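Local structure of prephenate dehydratase:Amino acid-binding ACT (Brucella abortus, 6VH5) at residues N43-M48 / L70-I75; Y101-H106 / T194-L199. The protein probably catalyses the decarboxylation and dehydration of prephenate to 3-phenylpyruvate in L-phenylalanine biosynthesis, and carries an ACT domain that binds phenylalanine. All coordinates share one frame; numbering follows the deposited sequence.

Interaction 1: N43-M48 / L70-I75; sequences NMFPDM and LAMIPI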
loop_
_atom_site.group_PDB
_atom_site.type_symbol
_atom_site.label_atom_id
_atom_site.label_comp_id
_atom_site.label_asym_id
_atom_site.label_seq_id
_atom_site.Cartn_x
_atom_site.Cartn_y
_atom_site.Cartn_z
ATOM N N ASN A 43 17.557 -5.214 15.168
ATOM C CA ASN A 43 18.633 -5.787 14.368
ATOM C C ASN A 43 19.571 -4.702 13.866
ATOM O O ASN A 43 20.798 -4.855 13.921
ATOM C CB ASN A 43 18.070 -6.562 13.176
ATOM C CG ASN A 43 17.293 -7.794 13.589
ATOM O OD1 ASN A 43 17.214 -8.136 14.777
ATOM N ND2 ASN A 43 16.738 -8.488 12.601
ATOM N N MET A 44 19.014 -3.590 13.392
ATOM C CA MET A 44 19.825 -2.565 12.749
ATOM C C MET A 44 20.404 -1.570 13.741
ATOM O O MET A 44 21.549 -1.133 13.574
ATOM C CB MET A 44 18.998 -1.820 11.703
ATOM C CG MET A 44 19.837 -0.927 10.822
ATOM S SD MET A 44 18.909 -0.273 9.428
ATOM C CE MET A 44 20.198 0.671 8.613
ATOM N N PHE A 45 19.635 -1.217 14.772
ATOM C CA PHE A 45 20.046 -0.264 15.802
ATOM C C PHE A 45 19.947 -0.948 17.164
ATOM O O PHE A 45 19.051 -0.645 17.965
ATOM C CB PHE A 45 19.199 1.009 15.747
ATOM C CG PHE A 45 19.274 1.726 14.426
ATOM C CD1 PHE A 45 20.284 2.651 14.180
ATOM C CD2 PHE A 45 18.356 1.457 13.418
ATOM C CE1 PHE A 45 20.370 3.303 12.951
ATOM C CE2 PHE A 45 18.436 2.102 12.179
ATOM C CZ PHE A 45 19.443 3.028 11.948
ATOM N N PRO A 46 20.864 -1.875 17.457
ATOM C CA PRO A 46 20.726 -2.683 18.680
ATOM C C PRO A 46 20.774 -1.872 19.963
ATOM O O PRO A 46 20.184 -2.289 20.966
ATOM C CB PRO A 46 21.915 -3.654 18.591
ATOM C CG PRO A 46 22.348 -3.617 17.164
ATOM C CD PRO A 46 22.076 -2.229 16.702
ATOM N N ASP A 47 21.455 -0.729 19.968
ATOM C CA ASP A 47 21.600 0.068 21.176
ATOM C C ASP A 47 20.533 1.144 21.321
ATOM O O ASP A 47 20.649 1.988 22.213
ATOM C CB ASP A 47 22.992 0.703 21.234
ATOM C CG ASP A 47 24.102 -0.328 21.298
ATOM O OD1 ASP A 47 23.892 -1.395 21.919
ATOM O OD2 ASP A 47 25.191 -0.059 20.751
ATOM N N MET A 48 19.505 1.139 20.481
ATOM C CA MET A 48 18.425 2.104 20.609
ATOM C C MET A 48 17.209 1.452 21.260
ATOM O O MET A 48 17.089 0.228 21.330
ATOM C CB MET A 48 18.053 2.689 19.248
ATOM C CG MET A 48 19.109 3.638 18.711
ATOM S SD MET A 48 18.652 4.404 17.148
ATOM C CE MET A 48 17.790 5.869 17.714
ATOM N N LEU A 70 14.855 8.600 15.301
ATOM C CA LEU A 70 14.687 7.970 13.999
ATOM C C LEU A 70 13.355 7.235 13.964
ATOM O O LEU A 70 12.777 6.902 15.005
ATOM C CB LEU A 70 15.808 6.962 13.689
ATOM C CG LEU A 70 17.281 7.360 13.730
ATOM C CD1 LEU A 70 18.162 6.107 13.630
ATOM C CD2 LEU A 70 17.593 8.342 12.613
ATOM N N ALA A 71 12.904 6.919 12.750
ATOM C CA ALA A 71 11.702 6.119 12.560
ATOM C C ALA A 71 11.990 4.994 11.579
ATOM O O ALA A 71 12.658 5.204 10.557
ATOM C CB ALA A 71 10.529 6.970 12.050
ATOM N N MET A 72 11.468 3.801 11.890
ATOM C CA MET A 72 11.657 2.607 11.071
ATOM C C MET A 72 10.334 2.289 10.383
ATOM O O MET A 72 9.402 1.785 11.022
ATOM C CB MET A 72 12.144 1.438 11.927
ATOM C CG MET A 72 12.391 0.147 11.155
ATOM S SD MET A 72 13.912 0.077 10.167
ATOM C CE MET A 72 15.154 -0.101 11.444
ATOM N N ILE A 73 10.265 2.547 9.079
ATOM C CA ILE A 73 9.019 2.529 8.324
ATOM C C ILE A 73 9.115 1.493 7.212
ATOM O O ILE A 73 10.042 1.541 6.402
ATOM C CB ILE A 73 8.684 3.904 7.724
ATOM C CG1 ILE A 73 8.639 4.975 8.824
ATOM C CG2 ILE A 73 7.396 3.812 6.907
ATOM C CD1 ILE A 73 7.658 4.682 9.933
ATOM N N PRO A 74 8.191 0.537 7.134
ATOM C CA PRO A 74 8.172 -0.387 5.995
ATOM C C PRO A 74 7.571 0.270 4.763
ATOM O O PRO A 74 6.580 1.001 4.847
ATOM C CB PRO A 74 7.285 -1.537 6.494
ATOM C CG PRO A 74 6.378 -0.898 7.493
ATOM C CD PRO A 74 7.199 0.174 8.165
ATOM N N ILE A 75 8.191 0.022 3.609
ATOM C CA ILE A 75 7.678 0.573 2.359
ATOM C C ILE A 75 7.498 -0.469 1.271
ATOM O O ILE A 75 6.751 -0.220 0.308
ATOM C CB ILE A 75 8.566 1.730 1.856
ATOM C CG1 ILE A 75 9.975 1.242 1.535
ATOM C CG2 ILE A 75 8.616 2.850 2.916
ATOM C CD1 ILE A 75 10.746 2.222 0.673
#
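F45 meets L70 and M72 where the turn that follows helix 36-44, with M44 as the last residue of that helix, packs on strand 70-77. The strand belongs to the mixed sheet of the prephenate dehydratase domain, whose fold resembles that of the type 2 periplasmic binding proteins. F45 is the first residue to leave helical geometry, and a type I beta turn from F45 to M48, closed by a hydrogen bond from M48 N to F45 O (3.1 Å), reverses the chain. F45 and M48, the first and last residues of the turn, both direct their side chains to the strand.

From CB of F45, a chi1 of -59° sets CG opposite the carbonyl carbon and aims the ring at the sheet. CD1 and CE1 run along the L70 side, and CE1 comes to 3.6 Å from L70 CD1. That methyl lies over one face, offset toward the rim, 3.9 Å from the ring centroid and 25° off its normal, a CH-pi contact. On the other flank CD2 and CE2 pass M72 CE, which sits at the ring edge near its plane, 4.0 Å from F45 CE2. CZ, at the tip, returns to L70 CD1. A flat ring suits this place because it offers a face to leucine and an edge to methionine.

M72 gets its methyl there because the chain folds back at chi2 and chi3, a flexibility that an unbranched thioether provides; M72 CE also approaches M44 CB at 4.2 Å. L70 and M72, two residues apart, point to the same side of the strand. I27 of the adjacent strand 26-30 touches F45, M48 and M72, extending the apolar cluster. The methyl over the F45 ring has a second partner: M48, crossing L70 at about a right angle, places its SD 3.9 Å from L70 CD1.

Interaction 2: Y101-H106 / T194-L199; sequences YFLPIH and TRFVVL
Over one face of the F102 ring runs the R195 chain, extended from CG to NE: R195 CG lies 4.2 Å from the ring centroid in a CH-pi contact, R195 CD reaches F102 CZ at 3.6 Å, and the guanidinium plane is turned only 16° from the ring. Arginine suits this position because its methylenes cover the phenyl while its charged end continues to salt bridges with E100, E76 and D264. On the other face of the sheet, the F196 ring carries T194 CG2 of its own strand above one face; Y101 O lies at its edge in plane, and L103 CB approaches F196 CE1 at the ring edge (4.0 Å). F196 CD1 in turn sits at the edge of the Y101 ring, near its plane, 4.3 Å from Y101 CD2.

Four backbone hydrogen bonds join the antiparallel strands. F196 N to Y101 O is short and straight (2.7 Å, 173°), whereas Y101 N reaches F196 O from above the carbonyl plane. L103 and T194 exchange the other pair, and F102 faces R195 between them as a non-hydrogen-bonded pair.

Beta-branched T194, predicted to be essential for dehydratase activity, can set its methyl on F196 and its hydroxyl toward N77, a hydrogen-bond partner; OG1 also lies against I105 CG1 (3.6 Å). Strand 96-104 edges the five-stranded mixed sheet; strand 193-200 separates it from strand 70-77, while helix 36-44 packs over Y101 and F196.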
loop_
_atom_site.group_PDB
_atom_site.type_symbol
_atom_site.label_atom_id
_atom_site.label_comp_id
_atom_site.label_asym_id
_atom_site.label_seq_id
_atom_site.Cartn_x
_atom_site.Cartn_y
_atom_site.Cartn_z
ATOM N N TYR A 101 16.603 -1.158 5.284
ATOM C CA TYR A 101 16.793 -2.455 5.924
ATOM C C TYR A 101 15.868 -3.470 5.275
ATOM O O TYR A 101 14.697 -3.172 5.018
ATOM C CB TYR A 101 16.544 -2.401 7.438
ATOM C CG TYR A 101 16.913 -3.698 8.133
ATOM C CD1 TYR A 101 18.243 -4.018 8.390
ATOM C CD2 TYR A 101 15.935 -4.617 8.506
ATOM C CE1 TYR A 101 18.588 -5.210 9.010
ATOM C CE2 TYR A 101 16.271 -5.819 9.120
ATOM C CZ TYR A 101 17.597 -6.099 9.374
ATOM O OH TYR A 101 17.934 -7.278 9.979
ATOM N N PHE A 102 16.399 -4.663 5.021
ATOM C CA PHE A 102 15.644 -5.759 4.421
ATOM C C PHE A 102 15.535 -6.891 5.429
ATOM O O PHE A 102 16.549 -7.478 5.825
ATOM C CB PHE A 102 16.315 -6.245 3.131
ATOM C CG PHE A 102 16.285 -5.232 2.022
ATOM C CD1 PHE A 102 17.197 -4.187 1.992
ATOM C CD2 PHE A 102 15.346 -5.328 1.004
ATOM C CE1 PHE A 102 17.169 -3.252 0.978
ATOM C CE2 PHE A 102 15.309 -4.395 -0.016
ATOM C CZ PHE A 102 16.222 -3.356 -0.029
ATOM N N LEU A 103 14.309 -7.211 5.825
ATOM C CA LEU A 103 14.073 -8.234 6.842
ATOM C C LEU A 103 13.285 -9.411 6.277
ATOM O O LEU A 103 12.148 -9.228 5.809
ATOM C CB LEU A 103 13.355 -7.631 8.051
ATOM C CG LEU A 103 12.885 -8.625 9.107
ATOM C CD1 LEU A 103 14.073 -9.158 9.872
ATOM C CD2 LEU A 103 11.947 -7.899 10.066
ATOM N N PRO A 104 13.838 -10.621 6.281
ATOM C CA PRO A 104 13.028 -11.806 5.941
ATOM C C PRO A 104 11.927 -12.021 6.975
ATOM O O PRO A 104 12.188 -12.070 8.179
ATOM C CB PRO A 104 14.046 -12.951 5.954
ATOM C CG PRO A 104 15.377 -12.271 5.732
ATOM C CD PRO A 104 15.265 -10.942 6.435
ATOM N N ILE A 105 10.691 -12.139 6.489
ATOM C CA ILE A 105 9.505 -12.261 7.335
ATOM C C ILE A 105 9.219 -13.741 7.582
ATOM O O ILE A 105 9.063 -14.517 6.634
ATOM C CB ILE A 105 8.297 -11.567 6.685
ATOM C CG1 ILE A 105 8.566 -10.081 6.527
ATOM C CG2 ILE A 105 7.041 -11.774 7.512
ATOM C CD1 ILE A 105 9.061 -9.424 7.800
ATOM N N HIS A 106 9.136 -14.131 8.854
ATOM C CA HIS A 106 8.828 -15.504 9.237
ATOM C C HIS A 106 7.818 -15.517 10.376
ATOM O O HIS A 106 7.813 -14.627 11.234
ATOM C CB HIS A 106 10.091 -16.273 9.646
ATOM C CG HIS A 106 11.059 -16.477 8.524
ATOM N ND1 HIS A 106 10.713 -17.109 7.348
ATOM C CD2 HIS A 106 12.352 -16.098 8.382
ATOM C CE1 HIS A 106 11.758 -17.128 6.539
ATOM N NE2 HIS A 106 12.764 -16.519 7.142
ATOM N N THR A 194 10.319 -7.753 3.794
ATOM C CA THR A 194 9.875 -6.375 3.966
ATOM C C THR A 194 11.069 -5.434 3.858
ATOM O O THR A 194 12.133 -5.701 4.432
ATOM C CB THR A 194 9.163 -6.158 5.312
ATOM O OG1 THR A 194 7.859 -6.745 5.270
ATOM C CG2 THR A 194 9.009 -4.653 5.591
ATOM N N ARG A 195 10.900 -4.350 3.111
ATOM C CA ARG A 195 11.929 -3.326 2.994
ATOM C C ARG A 195 11.543 -2.128 3.847
ATOM O O ARG A 195 10.471 -1.533 3.657
ATOM C CB ARG A 195 12.138 -2.900 1.546
ATOM C CG ARG A 195 13.035 -1.663 1.412
ATOM C CD ARG A 195 13.307 -1.321 -0.066
ATOM N NE ARG A 195 14.350 -0.312 -0.158
ATOM C CZ ARG A 195 14.300 0.769 -0.921
ATOM N NH1 ARG A 195 13.256 0.997 -1.705
ATOM N NH2 ARG A 195 15.306 1.622 -0.897
ATOM N N PHE A 196 12.423 -1.760 4.764
ATOM C CA PHE A 196 12.221 -0.556 5.546
ATOM C C PHE A 196 13.138 0.554 5.045
ATOM O O PHE A 196 14.175 0.299 4.427
ATOM C CB PHE A 196 12.496 -0.804 7.033
ATOM C CG PHE A 196 11.664 -1.884 7.644
ATOM C CD1 PHE A 196 12.034 -3.217 7.529
ATOM C CD2 PHE A 196 10.521 -1.569 8.358
ATOM C CE1 PHE A 196 11.276 -4.214 8.104
ATOM C CE2 PHE A 196 9.754 -2.563 8.938
ATOM C CZ PHE A 196 10.130 -3.888 8.810
ATOM N N VAL A 197 12.737 1.794 5.331
ATOM C CA VAL A 197 13.606 2.961 5.226
ATOM C C VAL A 197 13.687 3.596 6.606
ATOM O O VAL A 197 12.702 3.617 7.348
ATOM C CB VAL A 197 13.113 3.990 4.189
ATOM C CG1 VAL A 197 13.353 3.477 2.767
ATOM C CG2 VAL A 197 11.645 4.300 4.426
ATOM N N VAL A 198 14.871 4.082 6.952
ATOM C CA VAL A 198 15.114 4.756 8.219
ATOM C C VAL A 198 14.975 6.257 7.991
ATOM O O VAL A 198 15.674 6.825 7.148
ATOM C CB VAL A 198 16.508 4.400 8.754
ATOM C CG1 VAL A 198 16.700 4.917 10.172
ATOM C CG2 VAL A 198 16.719 2.890 8.672
ATOM N N LEU A 199 14.097 6.907 8.756
ATOM C CA LEU A 199 13.788 8.315 8.551
ATOM C C LEU A 199 14.387 9.175 9.655
ATOM O O LEU A 199 14.565 8.728 10.792
ATOM C CB LEU A 199 12.277 8.557 8.475
ATOM C CG LEU A 199 11.566 7.759 7.379
ATOM C CD1 LEU A 199 10.132 8.221 7.250
ATOM C CD2 LEU A 199 12.288 7.807 6.039
#

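Interactions 1 and 2, with centres about 9 Å apart, meet within one sheet, where strands 70-77 and 193-200 are neighbours. Probable hydrogen bonds run from I75 N to R195 O (2.8 Å) and from L199 N to A71 O (2.9 Å). F196 links the two contacts: its CD2 packs 3.4 Å from P74 N, and its side chain touches M72. Helix 36-44 spans both, since M44 also touches Y101, whose OH is hydrogen-bonded to N43. The M72 side chain is about 8 Å from that of T194, the predicted essential residue. The R195 side chain lies about 10 Å from a bound phenylalanine, but that ligand occupies an ACT-domain pocket, not the dehydratase site.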